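Local coordinates for Sca-family protein (Rickettsia rickettsii, PDB 4LQ8) that is a 120 kDa rickettsial antigen, here as its N-terminal head domain, and probably takes part in cell adhesion, at residues 71-76 and 275-280; 79-84 and 135-140; 208-213 and 298-303; 281-286 and 328-333. All coordinates share one frame; numbering follows the deposited sequence.

Contact 1: 71-76 and 275-280; sequences ETIIQP and EISSPK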
loop_
_atom_site.group_PDB
_atom_site.type_symbol
_atom_site.label_atom_id
_atom_site.label_comp_id
_atom_site.label_asym_id
_atom_site.label_seq_id
_atom_site.Cartn_x
_atom_site.Cartn_y
_atom_site.Cartn_z
ATOM N N GLU A 71 -4.908 -5.078 10.845
ATOM C CA GLU A 71 -6.307 -5.314 11.231
ATOM C C GLU A 71 -7.339 -4.596 10.385
ATOM O O GLU A 71 -8.458 -5.091 10.267
ATOM C CB GLU A 71 -6.542 -4.922 12.695
ATOM C CG GLU A 71 -5.774 -5.778 13.672
ATOM C CD GLU A 71 -6.046 -5.455 15.132
ATOM O OE1 GLU A 71 -6.498 -4.326 15.427
ATOM O OE2 GLU A 71 -5.820 -6.342 15.981
ATOM N N THR A 72 -7.023 -3.404 9.894
ATOM C CA THR A 72 -8.008 -2.591 9.167
ATOM C C THR A 72 -7.821 -2.609 7.662
ATOM O O THR A 72 -8.784 -2.358 6.932
ATOM C CB THR A 72 -8.024 -1.129 9.679
ATOM O OG1 THR A 72 -6.836 -0.479 9.229
ATOM C CG2 THR A 72 -8.122 -1.038 11.169
ATOM N N ILE A 73 -6.600 -2.871 7.188
ATOM C CA ILE A 73 -6.340 -2.891 5.745
ATOM C C ILE A 73 -5.945 -4.277 5.229
ATOM O O ILE A 73 -6.651 -4.839 4.384
ATOM C CB ILE A 73 -5.286 -1.798 5.321
ATOM C CG1 ILE A 73 -5.706 -0.341 5.770
ATOM C CG2 ILE A 73 -4.958 -1.868 3.807
ATOM C CD1 ILE A 73 -6.992 0.315 5.007
ATOM N N ILE A 74 -4.764 -4.791 5.662
ATOM C CA ILE A 74 -4.183 -6.019 5.096
ATOM C C ILE A 74 -5.088 -7.250 5.265
ATOM O O ILE A 74 -5.381 -7.912 4.268
ATOM C CB ILE A 74 -2.736 -6.262 5.598
ATOM C CG1 ILE A 74 -1.822 -5.067 5.182
ATOM C CG2 ILE A 74 -2.175 -7.620 5.100
ATOM C CD1 ILE A 74 -0.491 -4.985 5.934
ATOM N N GLN A 75 -5.481 -7.581 6.501
ATOM C CA GLN A 75 -6.346 -8.741 6.768
ATOM C C GLN A 75 -7.731 -8.582 6.119
ATOM O O GLN A 75 -8.109 -9.491 5.388
ATOM C CB GLN A 75 -6.426 -9.075 8.279
ATOM C CG GLN A 75 -7.087 -10.435 8.586
ATOM C CD GLN A 75 -6.304 -11.579 8.015
ATOM O OE1 GLN A 75 -5.087 -11.702 8.218
ATOM N NE2 GLN A 75 -6.968 -12.404 7.230
ATOM N N PRO A 76 -8.464 -7.451 6.243
ATOM C CA PRO A 76 -9.775 -7.355 5.553
ATOM C C PRO A 76 -9.702 -7.462 4.029
ATOM O O PRO A 76 -10.639 -7.985 3.422
ATOM C CB PRO A 76 -10.319 -5.980 5.999
ATOM C CG PRO A 76 -9.647 -5.714 7.282
ATOM C CD PRO A 76 -8.247 -6.256 7.087
ATOM N N GLU A 275 6.248 -3.780 7.336
ATOM C CA GLU A 275 4.971 -3.856 6.634
ATOM C C GLU A 275 4.784 -2.684 5.729
ATOM O O GLU A 275 5.356 -1.618 5.948
ATOM C CB GLU A 275 3.844 -3.844 7.695
ATOM C CG GLU A 275 2.586 -4.600 7.326
ATOM C CD GLU A 275 2.782 -6.074 7.014
ATOM O OE1 GLU A 275 2.971 -6.397 5.825
ATOM O OE2 GLU A 275 2.771 -6.903 7.946
ATOM N N ILE A 276 3.971 -2.890 4.701
ATOM C CA ILE A 276 3.501 -1.864 3.779
ATOM C C ILE A 276 2.019 -2.127 3.550
ATOM O O ILE A 276 1.522 -3.208 3.887
ATOM C CB ILE A 276 4.289 -1.778 2.439
ATOM C CG1 ILE A 276 4.101 -3.075 1.568
ATOM C CG2 ILE A 276 5.770 -1.408 2.662
ATOM C CD1 ILE A 276 4.636 -2.950 0.094
ATOM N N SER A 277 1.313 -1.156 2.981
ATOM C CA SER A 277 -0.078 -1.355 2.574
ATOM C C SER A 277 -0.413 -0.398 1.464
ATOM O O SER A 277 0.243 0.635 1.307
ATOM C CB SER A 277 -1.051 -1.186 3.746
ATOM O OG SER A 277 -1.465 0.157 3.941
ATOM N N SER A 278 -1.484 -0.708 0.745
ATOM C CA SER A 278 -2.023 0.145 -0.298
ATOM C C SER A 278 -3.412 -0.341 -0.648
ATOM O O SER A 278 -3.742 -1.492 -0.334
ATOM C CB SER A 278 -1.120 0.103 -1.532
ATOM O OG SER A 278 -1.349 -1.049 -2.324
ATOM N N PRO A 279 -4.217 0.464 -1.383
ATOM C CA PRO A 279 -5.452 -0.088 -1.967
ATOM C C PRO A 279 -5.085 -1.259 -2.900
ATOM O O PRO A 279 -3.994 -1.250 -3.497
ATOM C CB PRO A 279 -6.014 1.077 -2.805
ATOM C CG PRO A 279 -5.308 2.256 -2.340
ATOM C CD PRO A 279 -3.973 1.835 -1.869
ATOM N N LYS A 280 -5.976 -2.259 -3.014
ATOM C CA LYS A 280 -5.746 -3.454 -3.825
ATOM C C LYS A 280 -6.910 -3.723 -4.803
ATOM O O LYS A 280 -8.040 -3.391 -4.469
ATOM C CB LYS A 280 -5.503 -4.716 -2.927
ATOM C CG LYS A 280 -4.194 -4.703 -2.119
ATOM C CD LYS A 280 -2.931 -4.615 -3.002
ATOM C CE LYS A 280 -1.638 -4.849 -2.257
ATOM N NZ LYS A 280 -1.195 -3.652 -1.499
#

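Contact 2: 79-84 and 135-140; sequences DNLIEQ and PELKKK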
loop_
_atom_site.group_PDB
_atom_site.type_symbol
_atom_site.label_atom_id
_atom_site.label_comp_id
_atom_site.label_asym_id
_atom_site.label_seq_id
_atom_site.Cartn_x
_atom_site.Cartn_y
_atom_site.Cartn_z
ATOM N N ASP A 79 -9.536 -11.063 3.505
ATOM C CA ASP A 79 -10.818 -11.677 3.884
ATOM C C ASP A 79 -11.898 -11.489 2.823
ATOM O O ASP A 79 -12.584 -12.456 2.484
ATOM C CB ASP A 79 -11.305 -11.185 5.251
ATOM C CG ASP A 79 -10.423 -11.568 6.423
ATOM O OD1 ASP A 79 -9.567 -12.485 6.259
ATOM O OD2 ASP A 79 -10.588 -10.961 7.509
ATOM N N ASN A 80 -12.039 -10.267 2.282
ATOM C CA ASN A 80 -12.993 -10.027 1.204
ATOM C C ASN A 80 -12.584 -10.794 -0.047
ATOM O O ASN A 80 -13.450 -11.351 -0.700
ATOM C CB ASN A 80 -13.167 -8.557 0.910
ATOM C CG ASN A 80 -13.882 -7.864 2.018
ATOM O OD1 ASN A 80 -15.073 -8.043 2.208
ATOM N ND2 ASN A 80 -13.168 -7.044 2.754
ATOM N N LEU A 81 -11.272 -10.866 -0.338
ATOM C CA LEU A 81 -10.744 -11.612 -1.491
ATOM C C LEU A 81 -11.062 -13.115 -1.379
ATOM O O LEU A 81 -11.539 -13.704 -2.341
ATOM C CB LEU A 81 -9.231 -11.372 -1.628
ATOM C CG LEU A 81 -8.453 -12.185 -2.668
ATOM C CD1 LEU A 81 -9.036 -12.027 -4.080
ATOM C CD2 LEU A 81 -6.982 -11.747 -2.661
ATOM N N ILE A 82 -10.808 -13.715 -0.215
ATOM C CA ILE A 82 -11.111 -15.134 0.025
ATOM C C ILE A 82 -12.610 -15.416 -0.140
ATOM O O ILE A 82 -12.962 -16.409 -0.782
ATOM C CB ILE A 82 -10.539 -15.604 1.396
ATOM C CG1 ILE A 82 -8.973 -15.653 1.358
ATOM C CG2 ILE A 82 -11.154 -16.939 1.862
ATOM C CD1 ILE A 82 -8.365 -16.577 0.349
ATOM N N GLU A 83 -13.479 -14.524 0.392
ATOM C CA GLU A 83 -14.930 -14.639 0.259
ATOM C C GLU A 83 -15.311 -14.686 -1.220
ATOM O O GLU A 83 -16.111 -15.537 -1.603
ATOM C CB GLU A 83 -15.647 -13.470 0.948
ATOM C CG GLU A 83 -15.846 -13.706 2.432
ATOM C CD GLU A 83 -16.667 -14.937 2.751
ATOM O OE1 GLU A 83 -17.744 -15.104 2.132
ATOM O OE2 GLU A 83 -16.179 -15.786 3.531
ATOM N N GLN A 84 -14.691 -13.803 -2.051
ATOM C CA GLN A 84 -14.937 -13.762 -3.488
ATOM C C GLN A 84 -14.469 -15.057 -4.157
ATOM O O GLN A 84 -15.203 -15.590 -4.983
ATOM C CB GLN A 84 -14.316 -12.513 -4.154
ATOM C CG GLN A 84 -14.682 -12.386 -5.648
ATOM C CD GLN A 84 -16.154 -12.161 -5.884
ATOM O OE1 GLN A 84 -16.726 -11.173 -5.432
ATOM N NE2 GLN A 84 -16.803 -13.071 -6.592
ATOM N N PRO A 135 -15.969 -6.563 -10.153
ATOM C CA PRO A 135 -16.320 -5.218 -9.640
ATOM C C PRO A 135 -16.982 -5.256 -8.258
ATOM O O PRO A 135 -16.762 -4.333 -7.477
ATOM C CB PRO A 135 -17.282 -4.651 -10.701
ATOM C CG PRO A 135 -17.140 -5.545 -11.897
ATOM C CD PRO A 135 -16.720 -6.888 -11.388
ATOM N N GLU A 136 -17.756 -6.316 -7.941
ATOM C CA GLU A 136 -18.394 -6.440 -6.614
ATOM C C GLU A 136 -17.349 -6.538 -5.491
ATOM O O GLU A 136 -17.545 -5.924 -4.446
ATOM C CB GLU A 136 -19.458 -7.562 -6.526
ATOM C CG GLU A 136 -18.977 -8.955 -6.910
ATOM C CD GLU A 136 -19.170 -9.360 -8.363
ATOM O OE1 GLU A 136 -18.799 -8.577 -9.272
ATOM O OE2 GLU A 136 -19.667 -10.489 -8.589
ATOM N N LEU A 137 -16.213 -7.247 -5.739
ATOM C CA LEU A 137 -15.123 -7.311 -4.778
ATOM C C LEU A 137 -14.452 -5.941 -4.693
ATOM O O LEU A 137 -14.264 -5.447 -3.588
ATOM C CB LEU A 137 -14.084 -8.401 -5.140
ATOM C CG LEU A 137 -12.800 -8.425 -4.295
ATOM C CD1 LEU A 137 -13.110 -8.531 -2.794
ATOM C CD2 LEU A 137 -11.868 -9.525 -4.743
ATOM N N LYS A 138 -14.117 -5.326 -5.852
ATOM C CA LYS A 138 -13.466 -4.027 -5.914
ATOM C C LYS A 138 -14.210 -2.978 -5.075
ATOM O O LYS A 138 -13.583 -2.267 -4.296
ATOM C CB LYS A 138 -13.302 -3.567 -7.374
ATOM C CG LYS A 138 -12.448 -2.320 -7.523
ATOM C CD LYS A 138 -10.985 -2.582 -7.143
ATOM C CE LYS A 138 -10.099 -1.441 -7.561
ATOM N NZ LYS A 138 -10.179 -0.338 -6.571
ATOM N N LYS A 139 -15.543 -2.951 -5.186
ATOM C CA LYS A 139 -16.433 -2.050 -4.449
ATOM C C LYS A 139 -16.217 -2.239 -2.923
ATOM O O LYS A 139 -16.060 -1.243 -2.208
ATOM C CB LYS A 139 -17.893 -2.330 -4.849
ATOM C CG LYS A 139 -18.943 -1.557 -4.062
ATOM C CD LYS A 139 -20.351 -2.167 -4.180
ATOM C CE LYS A 139 -20.858 -2.755 -2.871
ATOM N NZ LYS A 139 -20.431 -4.173 -2.668
ATOM N N LYS A 140 -16.162 -3.522 -2.453
ATOM C CA LYS A 140 -15.954 -3.860 -1.048
ATOM C C LYS A 140 -14.572 -3.384 -0.585
ATOM O O LYS A 140 -14.458 -2.726 0.452
ATOM C CB LYS A 140 -16.080 -5.375 -0.807
ATOM C CG LYS A 140 -17.473 -5.918 -1.068
ATOM C CD LYS A 140 -17.559 -7.395 -0.719
ATOM C CE LYS A 140 -18.989 -7.890 -0.848
ATOM N NZ LYS A 140 -19.354 -8.178 -2.245
HETATM O O HOH W 1 -17.318 -9.754 -3.238
#

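Contact 3: 208-213 and 298-303; sequences LAKQDG and GGEIYT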
loop_
_atom_site.group_PDB
_atom_site.type_symbol
_atom_site.label_atom_id
_atom_site.label_comp_id
_atom_site.label_asym_id
_atom_site.label_seq_id
_atom_site.Cartn_x
_atom_site.Cartn_y
_atom_site.Cartn_z
ATOM N N LEU A 208 -3.311 5.700 -19.604
ATOM C CA LEU A 208 -3.651 4.377 -19.122
ATOM C C LEU A 208 -5.144 4.149 -19.367
ATOM O O LEU A 208 -5.845 5.051 -19.837
ATOM C CB LEU A 208 -3.220 4.154 -17.649
ATOM C CG LEU A 208 -3.611 5.181 -16.602
ATOM C CD1 LEU A 208 -5.101 5.045 -16.238
ATOM C CD2 LEU A 208 -2.759 5.017 -15.343
ATOM N N ALA A 209 -5.629 2.944 -19.096
ATOM C CA ALA A 209 -7.049 2.676 -19.297
ATOM C C ALA A 209 -7.669 2.181 -18.013
ATOM O O ALA A 209 -7.027 1.440 -17.263
ATOM C CB ALA A 209 -7.252 1.656 -20.407
ATOM N N LYS A 210 -8.912 2.607 -17.749
ATOM C CA LYS A 210 -9.706 2.109 -16.617
ATOM C C LYS A 210 -10.180 0.698 -17.029
ATOM O O LYS A 210 -10.114 0.354 -18.220
ATOM C CB LYS A 210 -10.938 2.990 -16.370
ATOM C CG LYS A 210 -10.637 4.399 -15.910
ATOM C CD LYS A 210 -11.941 5.082 -15.572
ATOM C CE LYS A 210 -11.761 6.548 -15.319
ATOM N NZ LYS A 210 -13.060 7.213 -15.028
ATOM N N GLN A 211 -10.670 -0.111 -16.062
ATOM C CA GLN A 211 -11.153 -1.469 -16.351
ATOM C C GLN A 211 -12.223 -1.491 -17.465
ATOM O O GLN A 211 -12.241 -2.427 -18.255
ATOM C CB GLN A 211 -11.628 -2.194 -15.072
ATOM C CG GLN A 211 -11.717 -3.721 -15.243
ATOM C CD GLN A 211 -12.731 -4.389 -14.332
ATOM O OE1 GLN A 211 -13.831 -3.875 -14.060
ATOM N NE2 GLN A 211 -12.401 -5.589 -13.880
ATOM N N ASP A 212 -13.042 -0.425 -17.571
ATOM C CA ASP A 212 -14.082 -0.273 -18.584
ATOM C C ASP A 212 -13.563 0.246 -19.958
ATOM O O ASP A 212 -14.377 0.525 -20.851
ATOM C CB ASP A 212 -15.232 0.614 -18.049
ATOM C CG ASP A 212 -14.961 2.108 -18.015
ATOM O OD1 ASP A 212 -13.790 2.504 -18.152
ATOM O OD2 ASP A 212 -15.923 2.880 -17.847
ATOM N N GLY A 213 -12.239 0.413 -20.090
ATOM C CA GLY A 213 -11.620 0.871 -21.329
ATOM C C GLY A 213 -11.415 2.366 -21.482
ATOM O O GLY A 213 -10.685 2.781 -22.384
ATOM N N GLY A 298 -13.195 4.534 -6.665
ATOM C CA GLY A 298 -14.415 5.328 -6.808
ATOM C C GLY A 298 -14.624 5.824 -8.235
ATOM O O GLY A 298 -15.096 6.940 -8.443
ATOM N N GLY A 299 -14.202 5.026 -9.211
ATOM C CA GLY A 299 -14.300 5.383 -10.625
ATOM C C GLY A 299 -13.257 6.374 -11.130
ATOM O O GLY A 299 -13.327 6.789 -12.289
ATOM N N GLU A 300 -12.266 6.757 -10.285
ATOM C CA GLU A 300 -11.207 7.700 -10.671
ATOM C C GLU A 300 -9.852 7.016 -10.605
ATOM O O GLU A 300 -9.668 6.065 -9.852
ATOM C CB GLU A 300 -11.204 8.947 -9.765
ATOM C CG GLU A 300 -12.461 9.805 -9.833
ATOM C CD GLU A 300 -12.638 10.590 -11.119
ATOM O OE1 GLU A 300 -11.989 11.650 -11.256
ATOM O OE2 GLU A 300 -13.419 10.144 -11.990
ATOM N N ILE A 301 -8.885 7.539 -11.353
ATOM C CA ILE A 301 -7.523 7.034 -11.381
ATOM C C ILE A 301 -6.645 7.866 -10.465
ATOM O O ILE A 301 -6.711 9.084 -10.484
ATOM C CB ILE A 301 -6.967 6.941 -12.839
ATOM C CG1 ILE A 301 -7.705 5.832 -13.654
ATOM C CG2 ILE A 301 -5.438 6.746 -12.858
ATOM C CD1 ILE A 301 -7.301 4.309 -13.337
ATOM N N TYR A 302 -5.817 7.196 -9.679
ATOM C CA TYR A 302 -4.851 7.838 -8.806
ATOM C C TYR A 302 -3.542 7.102 -8.967
ATOM O O TYR A 302 -3.556 5.896 -9.208
ATOM C CB TYR A 302 -5.260 7.734 -7.319
ATOM C CG TYR A 302 -6.593 8.361 -6.997
ATOM C CD1 TYR A 302 -6.683 9.690 -6.602
ATOM C CD2 TYR A 302 -7.762 7.616 -7.042
ATOM C CE1 TYR A 302 -7.912 10.275 -6.301
ATOM C CE2 TYR A 302 -8.997 8.196 -6.769
ATOM C CZ TYR A 302 -9.066 9.520 -6.373
ATOM O OH TYR A 302 -10.288 10.081 -6.101
ATOM N N THR A 303 -2.412 7.805 -8.784
ATOM C CA THR A 303 -1.116 7.143 -8.768
ATOM C C THR A 303 -0.678 7.117 -7.310
ATOM O O THR A 303 -1.132 7.950 -6.515
ATOM C CB THR A 303 -0.094 7.846 -9.664
ATOM O OG1 THR A 303 0.103 9.187 -9.193
ATOM C CG2 THR A 303 -0.500 7.839 -11.141
#

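Contact 4: 281-286 and 328-333; sequences PLKFAG and LSQAED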
loop_
_atom_site.group_PDB
_atom_site.type_symbol
_atom_site.label_atom_id
_atom_site.label_comp_id
_atom_site.label_asym_id
_atom_site.label_seq_id
_atom_site.Cartn_x
_atom_site.Cartn_y
_atom_site.Cartn_z
ATOM N N PRO A 281 -6.680 -4.370 -5.971
ATOM C CA PRO A 281 -5.369 -4.783 -6.518
ATOM C C PRO A 281 -4.568 -3.533 -6.943
ATOM O O PRO A 281 -5.143 -2.531 -7.365
ATOM C CB PRO A 281 -5.765 -5.669 -7.720
ATOM C CG PRO A 281 -7.050 -5.075 -8.193
ATOM C CD PRO A 281 -7.773 -4.656 -6.928
ATOM N N LEU A 282 -3.262 -3.586 -6.788
ATOM C CA LEU A 282 -2.386 -2.483 -7.186
ATOM C C LEU A 282 -1.977 -2.655 -8.671
ATOM O O LEU A 282 -1.647 -3.760 -9.085
ATOM C CB LEU A 282 -1.137 -2.491 -6.276
ATOM C CG LEU A 282 -0.203 -1.289 -6.353
ATOM C CD1 LEU A 282 -0.927 0.010 -5.972
ATOM C CD2 LEU A 282 0.971 -1.479 -5.433
ATOM N N LYS A 283 -2.034 -1.588 -9.464
ATOM C CA LYS A 283 -1.588 -1.675 -10.863
ATOM C C LYS A 283 -0.266 -0.905 -11.012
ATOM O O LYS A 283 0.027 -0.029 -10.206
ATOM C CB LYS A 283 -2.637 -1.102 -11.858
ATOM C CG LYS A 283 -4.085 -1.606 -11.719
ATOM C CD LYS A 283 -4.195 -3.078 -12.012
ATOM C CE LYS A 283 -5.603 -3.509 -12.305
ATOM N NZ LYS A 283 -5.600 -4.923 -12.762
ATOM N N PHE A 284 0.474 -1.188 -12.079
ATOM C CA PHE A 284 1.698 -0.491 -12.445
ATOM C C PHE A 284 1.542 -0.033 -13.870
ATOM O O PHE A 284 1.063 -0.793 -14.730
ATOM C CB PHE A 284 2.964 -1.363 -12.251
ATOM C CG PHE A 284 3.253 -1.526 -10.773
ATOM C CD1 PHE A 284 3.840 -0.496 -10.043
ATOM C CD2 PHE A 284 2.863 -2.677 -10.095
ATOM C CE1 PHE A 284 4.047 -0.621 -8.662
ATOM C CE2 PHE A 284 3.099 -2.812 -8.722
ATOM C CZ PHE A 284 3.674 -1.777 -8.015
ATOM N N ALA A 285 1.902 1.234 -14.107
ATOM C CA ALA A 285 1.806 1.876 -15.405
ATOM C C ALA A 285 3.026 1.463 -16.254
ATOM O O ALA A 285 3.990 2.204 -16.361
ATOM C CB ALA A 285 1.730 3.391 -15.217
ATOM N N GLY A 286 2.973 0.272 -16.835
ATOM C CA GLY A 286 4.085 -0.270 -17.626
ATOM C C GLY A 286 4.684 -1.479 -16.917
ATOM O O GLY A 286 4.222 -1.856 -15.833
ATOM N N LEU A 328 -0.493 -8.978 -4.622
ATOM C CA LEU A 328 -1.772 -8.529 -5.235
ATOM C C LEU A 328 -1.616 -7.339 -6.226
ATOM O O LEU A 328 -2.322 -6.332 -6.120
ATOM C CB LEU A 328 -2.844 -8.219 -4.149
ATOM C CG LEU A 328 -3.155 -9.306 -3.102
ATOM C CD1 LEU A 328 -4.246 -8.829 -2.134
ATOM C CD2 LEU A 328 -3.590 -10.620 -3.777
ATOM N N SER A 329 -0.666 -7.451 -7.166
ATOM C CA SER A 329 -0.403 -6.386 -8.127
ATOM C C SER A 329 -0.240 -6.889 -9.551
ATOM O O SER A 329 0.040 -8.066 -9.768
ATOM C CB SER A 329 0.789 -5.530 -7.697
ATOM O OG SER A 329 1.998 -6.170 -8.064
ATOM N N GLN A 330 -0.488 -6.014 -10.530
ATOM C CA GLN A 330 -0.391 -6.396 -11.938
ATOM C C GLN A 330 0.161 -5.229 -12.754
ATOM O O GLN A 330 -0.343 -4.109 -12.647
ATOM C CB GLN A 330 -1.776 -6.812 -12.522
ATOM C CG GLN A 330 -2.555 -7.924 -11.789
ATOM C CD GLN A 330 -3.463 -7.423 -10.671
ATOM O OE1 GLN A 330 -4.326 -6.554 -10.867
ATOM N NE2 GLN A 330 -3.329 -8.006 -9.480
ATOM N N ALA A 331 1.161 -5.501 -13.592
ATOM C CA ALA A 331 1.686 -4.511 -14.524
ATOM C C ALA A 331 0.637 -4.401 -15.640
ATOM O O ALA A 331 0.048 -5.406 -16.046
ATOM C CB ALA A 331 3.009 -4.966 -15.095
ATOM N N GLU A 332 0.330 -3.173 -16.048
ATOM C CA GLU A 332 -0.683 -2.938 -17.072
ATOM C C GLU A 332 -0.085 -2.173 -18.214
ATOM O O GLU A 332 0.974 -1.570 -18.069
ATOM C CB GLU A 332 -1.892 -2.171 -16.486
ATOM C CG GLU A 332 -2.708 -2.939 -15.461
ATOM C CD GLU A 332 -3.482 -4.160 -15.940
ATOM O OE1 GLU A 332 -3.491 -4.435 -17.160
ATOM O OE2 GLU A 332 -4.075 -4.854 -15.085
ATOM N N ASP A 333 -0.763 -2.208 -19.352
ATOM C CA ASP A 333 -0.339 -1.544 -20.572
ATOM C C ASP A 333 -0.568 -0.030 -20.518
ATOM O O ASP A 333 -1.541 0.440 -19.926
ATOM C CB ASP A 333 -1.098 -2.145 -21.756
ATOM C CG ASP A 333 -0.343 -2.094 -23.053
ATOM O OD1 ASP A 333 0.893 -1.864 -23.015
ATOM O OD2 ASP A 333 -0.972 -2.313 -24.111
#

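Contact 1: 71-76 and 275-280
Ile74 points from helix 64-90 toward strand 271-277 of the mixed sheet, and its side chain gives the largest share of this buried contact. At CB the chain forks. CG1 stands beside the backbone N, anti to the carbonyl carbon (chi1 -60°), and CG2 takes the position anti to the N. CG1 passes Ser277, with Ile74 CG1 4.2 Å from Ser277 CB. The second torsion is extended (chi2 164°) and carries the tip onward to the strand. There Ile74 CD1 lies 3.4 Å from Ile276 O, and it meets Glu275 CG at 3.4 Å. Glu275 reaches back from the strand, tip to tip, with its chain bent at chi2. From the preceding residue, Ile73 CG2 rests 4.0 Å from Ser277 CB and equally near Ser277 OG. Helix and strand run almost at right angles, 84° between their directions, so the helix meets the strand through few residues. Ile276 points away from the helix and packs on Met314 and Met315 of helix 308-320. The polar ends look elsewhere. Glu275 OE2 forms a salt bridge with Arg70 and also takes the backbone N of Gln324, while OE1 bonds to Ser325. Ser277 OG bonds to Thr260 and Tyr149. The helix therefore touches the strand by van der Waals packing of methyl groups against a polar strand face. The buried Glu275 carboxylate has enough partners that it probably stays ionised beside Ile74.

Contact 2: 79-84 and 135-140
Leu137 is the centre of this helix-helix contact. With CG anti to the backbone N (chi1 172°), it sends its two methyls to different places. Leu137 CD1 sits 3.5 Å from the backbone Asn80 O and 3.7 Å from Asn80 CB. Leu137 CD2 meets Leu81 CD1 at 3.8 Å, the two chains crossing obliquely, and it also lies against Gln84 CB. Gln84, bent at chi2, crosses Glu136 at about a right angle, and Gln84 OE1 comes 3.5 Å from Glu136 CG. At the more open side, Lys140 CD packs 3.9 Å from Asn80 OD1. A water bridges Gln84 and Lys140: it donates to Gln84 OE1 at 2.7 Å and accepts from Lys140 NZ at 2.8 Å. Gln84 NE2 is hydrogen-bonded to Asp88 on the same helix, which probably helps set the turn of the amide. Leu81 packs on Phe119 of helix 116-120 and on Ala131 and Leu132 of helix 125-132. Helices 64-90 and 135-155 run nearly antiparallel here, 162° apart, within the helical part of the chain. Their join is leucine packing toward the interior and a solvent-mediated polar link beside it. The lysine reaches the glutamine oxygen through the water, so its positive charge would probably polarise that oxygen through the bridge.

Contact 3: 208-213 and 298-303
Two chain reversals meet here, each from a different sheet. A type I beta turn from Lys210 to Gly213 links strands 206-209 and 215-224 of the antiparallel sheet. Gly298 and Gly299, both with positive phi, link strands 292-297 and 300-304 of the mixed sheet. Lys210 crosses between them. Its first torsion sets CG beside the backbone N (chi1 -66°), and the chain is extended from there to the amine. On the way Lys210 CG lies 4.0 Å from Ile301 CG1. At the tip Lys210 NZ donates to Gly299 O at 2.8 Å, approaching nearly along the C=O axis. Glu300 OE2 stays 4.2 Å from Lys210 NZ, too far for a salt bridge, but its charge probably still steadies the ammonium. Deeper in, Leu208 and Ile301 meet tip to tip, with Leu208 CD1 3.7 Å from Ile301 CD1. Ile218 of strand 215-224 touches both of these apolar residues. Tyr294 of strand 292-297 packs on Leu208, while Glu296 of that strand touches both Lys210 and Ile301. The contact thus joins the antiparallel sheet to the mixed sheet next to their turns.

Contact 4: 281-286 and 328-333
The Phe284 ring has Ser329 OG at its edge, near the ring plane, with Phe284 CE2 3.6 Å from that oxygen. Ser329 OG is hydrogen-bonded to Asp327 OD1. The ring also meets that of Tyr311, planes about 50° apart. The Gln330 amide lies by the Pro281 ring, with Gln330 OE1 3.6 Å from Pro281 CB. Gln330 OE1 also accepts Lys283 NZ at 2.8 Å, in the carbonyl plane. Lys283 NZ makes a salt bridge to Glu332 OE2 at 2.8 Å, on the lone pair away from the other oxygen. Lys283 reaches both partners because its chain bends at chi2 (-65°). The amine is thus held across two positions of the neighbouring strand. Between the two faces the backbones pair in parallel. Leu282 N gives to Leu328 O at 3.0 Å, and Leu282 O takes Gln330 N at 2.9 Å. Phe284 repeats the pattern with Gln330 O and Glu332 N, and Gly286 N closes it on Glu332 O at 3.0 Å. Lys283, Gln330 and Glu332 share one sheet face; Leu282, Phe284, Ser329 and Ala331 share the other. Helix 308-320 covers the Phe284 face, and Leu132 of helix 125-132 packs on Pro281 and Gln330. Strand 282-285 lies between strands 329-332 and 292-297, pairing antiparallel with the latter.

In the fold
Contact 1 is the deepest, centred about 7 Å from the centre of the chain; contacts 2 and 3 lie about 17 Å out and are only partly buried. Contact 4, about 13 Å out, is also partly buried. Contacts 1 and 2 both use helix 64-90, turning one part of it to a strand and the next to helix 135-155. Contacts 1, 3 and 4 reach the same mixed sheet. Leu328 of contact 4 touches Leu81 of contact 2 and Lys280 of contact 1, so helices and sheet meet there. Methyl packing makes contact 1, leucines and a water bridge contact 2, a lysine bond beside an apolar pair contact 3, and backbone hydrogen bonds with a salt bridge contact 4.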